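Local atomic coordinates of fluorescence recovery protein (Synechocystis sp., PDB entry 4JDX), a protein that binds the orange carotenoid protein in its active red form and speeds its return to the inactive orange form, restoring phycobilisome fluorescence after photoprotective quenching. Residues T20-A25 and L98-A103; R28-R33 and G71-R76. All blocks are in the same frame, centred on the assembly; numbering follows the deposited sequence.

Contact 1 of 2, residues T20-A25 and L98-A103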
# COMPACT_ATOMS: atom_id res chain seq x y z
N THR A 20 9.94 33.16 -6.83
CA THR A 20 9.75 31.85 -7.44
C THR A 20 10.83 30.87 -6.98
O THR A 20 10.56 29.68 -6.78
CB THR A 20 9.79 31.93 -8.98
OG1 THR A 20 11.02 32.53 -9.40
CG2 THR A 20 8.62 32.75 -9.51
N GLN A 21 12.05 31.38 -6.80
CA GLN A 21 13.18 30.54 -6.43
C GLN A 21 13.07 30.07 -4.98
O GLN A 21 13.31 28.91 -4.67
CB GLN A 21 14.49 31.29 -6.64
CG GLN A 21 15.73 30.49 -6.29
CD GLN A 21 17.01 31.22 -6.66
OE1 GLN A 21 16.99 32.24 -7.34
NE2 GLN A 21 18.15 30.68 -6.22
N SER A 22 12.69 30.99 -4.09
CA SER A 22 12.55 30.66 -2.67
C SER A 22 11.29 29.84 -2.41
O SER A 22 11.23 29.06 -1.46
CB SER A 22 12.54 31.93 -1.82
OG SER A 22 13.85 32.36 -1.55
N ALA A 23 10.29 30.01 -3.27
CA ALA A 23 9.06 29.23 -3.16
C ALA A 23 9.36 27.77 -3.47
O ALA A 23 8.87 26.87 -2.79
CB ALA A 23 8.00 29.77 -4.12
N HIS A 24 10.17 27.54 -4.50
CA HIS A 24 10.59 26.20 -4.88
C HIS A 24 11.34 25.53 -3.74
O HIS A 24 11.12 24.36 -3.44
CB HIS A 24 11.49 26.25 -6.12
CG HIS A 24 10.75 26.53 -7.39
ND1 HIS A 24 11.37 27.04 -8.51
CD2 HIS A 24 9.45 26.38 -7.72
CE1 HIS A 24 10.48 27.19 -9.47
NE2 HIS A 24 9.30 26.79 -9.02
N ALA A 25 12.22 26.29 -3.10
CA ALA A 25 13.04 25.77 -2.01
C ALA A 25 12.15 25.41 -0.83
O ALA A 25 12.43 24.47 -0.09
CB ALA A 25 14.10 26.78 -1.60
N LEU A 98 7.21 32.46 5.04
CA LEU A 98 6.59 33.11 3.89
C LEU A 98 7.03 34.55 3.72
O LEU A 98 6.58 35.25 2.81
CB LEU A 98 5.06 33.07 4.04
CG LEU A 98 4.44 31.68 4.10
CD1 LEU A 98 2.96 31.78 4.48
CD2 LEU A 98 4.62 30.96 2.77
N THR A 99 7.94 35.01 4.58
CA THR A 99 8.30 36.42 4.65
C THR A 99 9.14 36.89 3.47
O THR A 99 9.46 38.08 3.36
CB THR A 99 9.07 36.73 5.95
OG1 THR A 99 10.29 35.98 5.96
CG2 THR A 99 8.23 36.37 7.17
N PHE A 100 9.51 35.97 2.58
CA PHE A 100 10.25 36.34 1.37
C PHE A 100 9.27 36.81 0.30
O PHE A 100 9.66 37.46 -0.67
CB PHE A 100 11.10 35.17 0.86
CG PHE A 100 10.28 34.03 0.32
CD1 PHE A 100 9.91 33.99 -1.01
CD2 PHE A 100 9.89 32.99 1.14
CE1 PHE A 100 9.16 32.95 -1.51
CE2 PHE A 100 9.14 31.94 0.65
CZ PHE A 100 8.77 31.92 -0.68
N LEU A 101 8.00 36.48 0.50
CA LEU A 101 6.95 36.87 -0.43
C LEU A 101 6.48 38.30 -0.20
O LEU A 101 6.68 38.87 0.87
CB LEU A 101 5.75 35.93 -0.30
CG LEU A 101 5.99 34.47 -0.68
CD1 LEU A 101 4.76 33.64 -0.31
CD2 LEU A 101 6.32 34.35 -2.16
N ALA A 102 5.84 38.87 -1.22
CA ALA A 102 5.17 40.15 -1.09
C ALA A 102 4.14 40.08 0.03
O ALA A 102 3.57 39.02 0.30
CB ALA A 102 4.50 40.54 -2.40
N ALA A 103 3.90 41.21 0.69
CA ALA A 103 3.00 41.28 1.83
C ALA A 103 1.58 40.83 1.46
O ALA A 103 0.92 40.16 2.25
CB ALA A 103 2.97 42.69 2.39
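Phe100 lays one face of its ring on Ser22 CB and reaches Ala23 with its far end. The closest touch is Ser22 CB over the ring, 3.4 Å from Phe100 CD1. This is a CH-pi contact: Ser22 CB lies 3.6 Å from the centroid of the Phe100 ring and 18° off the ring normal. It sits a little toward the CD1 and CE1 rim rather than over the middle. The far end of the ring meets the backbone of the next residue, with Phe100 CZ 3.6 Å from Ala23 N. That approach is oblique to the ring. Ala23 CB completes the contact as an apolar neighbour, 4.1 Å from Phe100 CZ. No hydrogen bond crosses between the two segments.

The opposite face of the ring packs on Leu101 CG, so the ring is held between its own chain neighbour and the helix. The chi1 of 68° sets Phe100 CG between its backbone N and carbonyl carbon, and from there the ring extends to the helix. A type I beta turn from Leu98 to Leu101 presents the residue. It is closed by Leu101 N bonding to Leu98 O at 3.0 Å.

Further out, Leu26, also on helix 17-47, touches Phe100, and Trp15 packs on both Ala23 and Leu101. Glu19 OE2 accepts a hydrogen bond from Ala102 N, a second tie from helix 17-47 to this loop. Ala102 is the N-cap residue of helix 103-114, and Leu98 and Leu101 both pack on Ile109 of that helix. This is loop-to-helix packing in an all-helical fold: an aromatic residue on a beta turn joins the approach to the last helix to the N-terminal part of the long first helix.

Contact 2 of 2, residues R28-R33 and G71-R76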
# COMPACT_ATOMS: atom_id res chain seq x y z
N ARG A 28 10.12 22.06 -1.64
CA ARG A 28 10.93 20.87 -1.39
C ARG A 28 11.04 20.61 0.11
O ARG A 28 10.96 19.46 0.55
CB ARG A 28 12.31 21.05 -2.00
CG ARG A 28 12.30 21.14 -3.52
CD ARG A 28 13.70 21.16 -4.09
NE ARG A 28 14.36 22.45 -3.90
CZ ARG A 28 14.46 23.41 -4.82
NH1 ARG A 28 13.94 23.24 -6.03
NH2 ARG A 28 15.08 24.54 -4.53
N LYS A 29 11.22 21.67 0.88
CA LYS A 29 11.32 21.56 2.33
C LYS A 29 10.06 20.92 2.91
O LYS A 29 10.13 19.97 3.68
CB LYS A 29 11.52 22.95 2.94
CG LYS A 29 12.07 22.95 4.35
CD LYS A 29 12.13 24.37 4.89
CE LYS A 29 13.08 24.49 6.07
NZ LYS A 29 14.41 25.01 5.64
N ALA A 30 8.91 21.46 2.52
CA ALA A 30 7.62 20.95 2.96
C ALA A 30 7.44 19.50 2.51
O ALA A 30 6.96 18.66 3.27
CB ALA A 30 6.49 21.81 2.40
N TYR A 31 7.84 19.23 1.28
CA TYR A 31 7.77 17.90 0.71
C TYR A 31 8.51 16.90 1.60
O TYR A 31 8.00 15.83 1.91
CB TYR A 31 8.37 17.89 -0.70
CG TYR A 31 8.49 16.52 -1.32
CD1 TYR A 31 7.37 15.76 -1.60
CD2 TYR A 31 9.74 15.98 -1.62
CE1 TYR A 31 7.48 14.50 -2.17
CE2 TYR A 31 9.86 14.72 -2.18
CZ TYR A 31 8.73 13.99 -2.45
OH TYR A 31 8.85 12.74 -3.01
N GLN A 32 9.72 17.28 2.02
CA GLN A 32 10.51 16.43 2.90
C GLN A 32 9.81 16.25 4.25
O GLN A 32 9.86 15.17 4.84
CB GLN A 32 11.91 17.02 3.10
CG GLN A 32 12.76 16.98 1.84
CD GLN A 32 13.09 15.56 1.40
OE1 GLN A 32 13.21 14.66 2.23
NE2 GLN A 32 13.23 15.35 0.10
N ARG A 33 9.16 17.31 4.72
CA ARG A 33 8.44 17.25 5.99
C ARG A 33 7.27 16.27 5.89
O ARG A 33 6.94 15.58 6.85
CB ARG A 33 7.92 18.63 6.39
CG ARG A 33 9.00 19.64 6.73
CD ARG A 33 8.40 20.76 7.56
NE ARG A 33 9.40 21.73 8.00
CZ ARG A 33 9.44 23.01 7.64
NH1 ARG A 33 8.55 23.52 6.81
NH2 ARG A 33 10.40 23.80 8.11
N GLY A 71 0.83 15.08 -6.92
CA GLY A 71 0.31 16.26 -7.59
C GLY A 71 0.04 17.44 -6.66
O GLY A 71 -0.59 18.41 -7.07
N LYS A 72 0.52 17.35 -5.42
CA LYS A 72 0.23 18.38 -4.43
C LYS A 72 1.06 19.65 -4.61
O LYS A 72 0.58 20.76 -4.38
CB LYS A 72 0.45 17.84 -3.01
CG LYS A 72 0.36 18.91 -1.94
CD LYS A 72 0.66 18.36 -0.56
CE LYS A 72 -0.60 17.83 0.11
NZ LYS A 72 -0.39 17.61 1.56
N TYR A 73 2.32 19.48 -5.02
CA TYR A 73 3.24 20.60 -5.10
C TYR A 73 3.26 21.23 -6.49
O TYR A 73 4.26 21.19 -7.20
CB TYR A 73 4.64 20.15 -4.68
CG TYR A 73 4.67 19.71 -3.23
CD1 TYR A 73 4.88 20.62 -2.21
CD2 TYR A 73 4.45 18.38 -2.89
CE1 TYR A 73 4.88 20.23 -0.89
CE2 TYR A 73 4.45 17.98 -1.56
CZ TYR A 73 4.67 18.91 -0.57
OH TYR A 73 4.67 18.52 0.75
N ASP A 74 2.12 21.82 -6.85
CA ASP A 74 1.95 22.46 -8.15
C ASP A 74 2.36 23.93 -8.07
O ASP A 74 1.77 24.71 -7.32
CB ASP A 74 0.49 22.34 -8.58
CG ASP A 74 0.26 22.75 -10.02
OD1 ASP A 74 1.20 23.27 -10.65
OD2 ASP A 74 -0.87 22.55 -10.51
N ASP A 75 3.37 24.31 -8.85
CA ASP A 75 3.94 25.65 -8.77
C ASP A 75 3.30 26.62 -9.77
O ASP A 75 3.73 27.76 -9.89
CB ASP A 75 5.45 25.59 -9.02
CG ASP A 75 5.79 25.28 -10.47
OD1 ASP A 75 6.88 25.69 -10.92
OD2 ASP A 75 4.97 24.63 -11.15
N ARG A 76 2.27 26.16 -10.47
CA ARG A 76 1.62 26.98 -11.48
C ARG A 76 0.91 28.18 -10.87
O ARG A 76 0.37 28.11 -9.76
CB ARG A 76 0.65 26.15 -12.32
CG ARG A 76 1.36 25.26 -13.33
CD ARG A 76 0.40 24.37 -14.10
NE ARG A 76 -0.27 23.40 -13.24
CZ ARG A 76 -1.11 22.47 -13.67
NH1 ARG A 76 -1.40 22.38 -14.96
NH2 ARG A 76 -1.67 21.63 -12.81
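The loop 71-76 comes closest to helix 17-47 at Tyr73 and Tyr31, whose CA atoms are 7.8 Å apart, and Tyr73 is the centre of an inverse gamma turn. The edge of the Tyr31 ring points to the face of the Tyr73 ring in an offset edge-to-face pair. The planes stand at 86°, with Tyr31 CD1 3.7 Å from Tyr73 CE2. Tyr31 CB lies over the same ring, 4.1 Å from the Tyr73 centroid, as a CH-pi contact. CG of Tyr31 is anti to its backbone N (chi1 173°), which carries the CD1 edge of the ring to Tyr73. Ala30 CB packs at the edge of the Tyr73 ring, 4.0 Å from Tyr73 CE1.

Lys72 CG lies over the other face of Tyr73. The hydroxyl passes close to the helix backbone but bonds to Glu34. Lys72 NZ forms salt bridges with Glu34, Glu68 and Glu90. Beyond the ring, the loop forms an Asx turn, with Arg76 N bonded to Asp74 OD1 (3.1 Å). Arg76 also grips the Asp74 carboxylate side-on through NE and NH2. The contact across the segments is thus aromatic and apolar, while the polar end of Tyr73 joins a charged cluster.

In the fold
From the N terminus, helix 17-47 supplies the first segment of both contacts: 20-25 for contact 1, then 28-33 for contact 2. The chain turns back through helix 53-70, and loop 71-76 returns to the first helix, closing contact 2. It then runs through helix 80-89 to the loop 98-103, which closes contact 1 just before helix 103-114. The smaller loop therefore lies within the larger one. The contact centres are about 13 Å apart. A probable hydrogen bond from His24 NE2 to Asp75 OD1 connects them directly. Together they fasten two separate loops to helix 17-47, between its start and its middle.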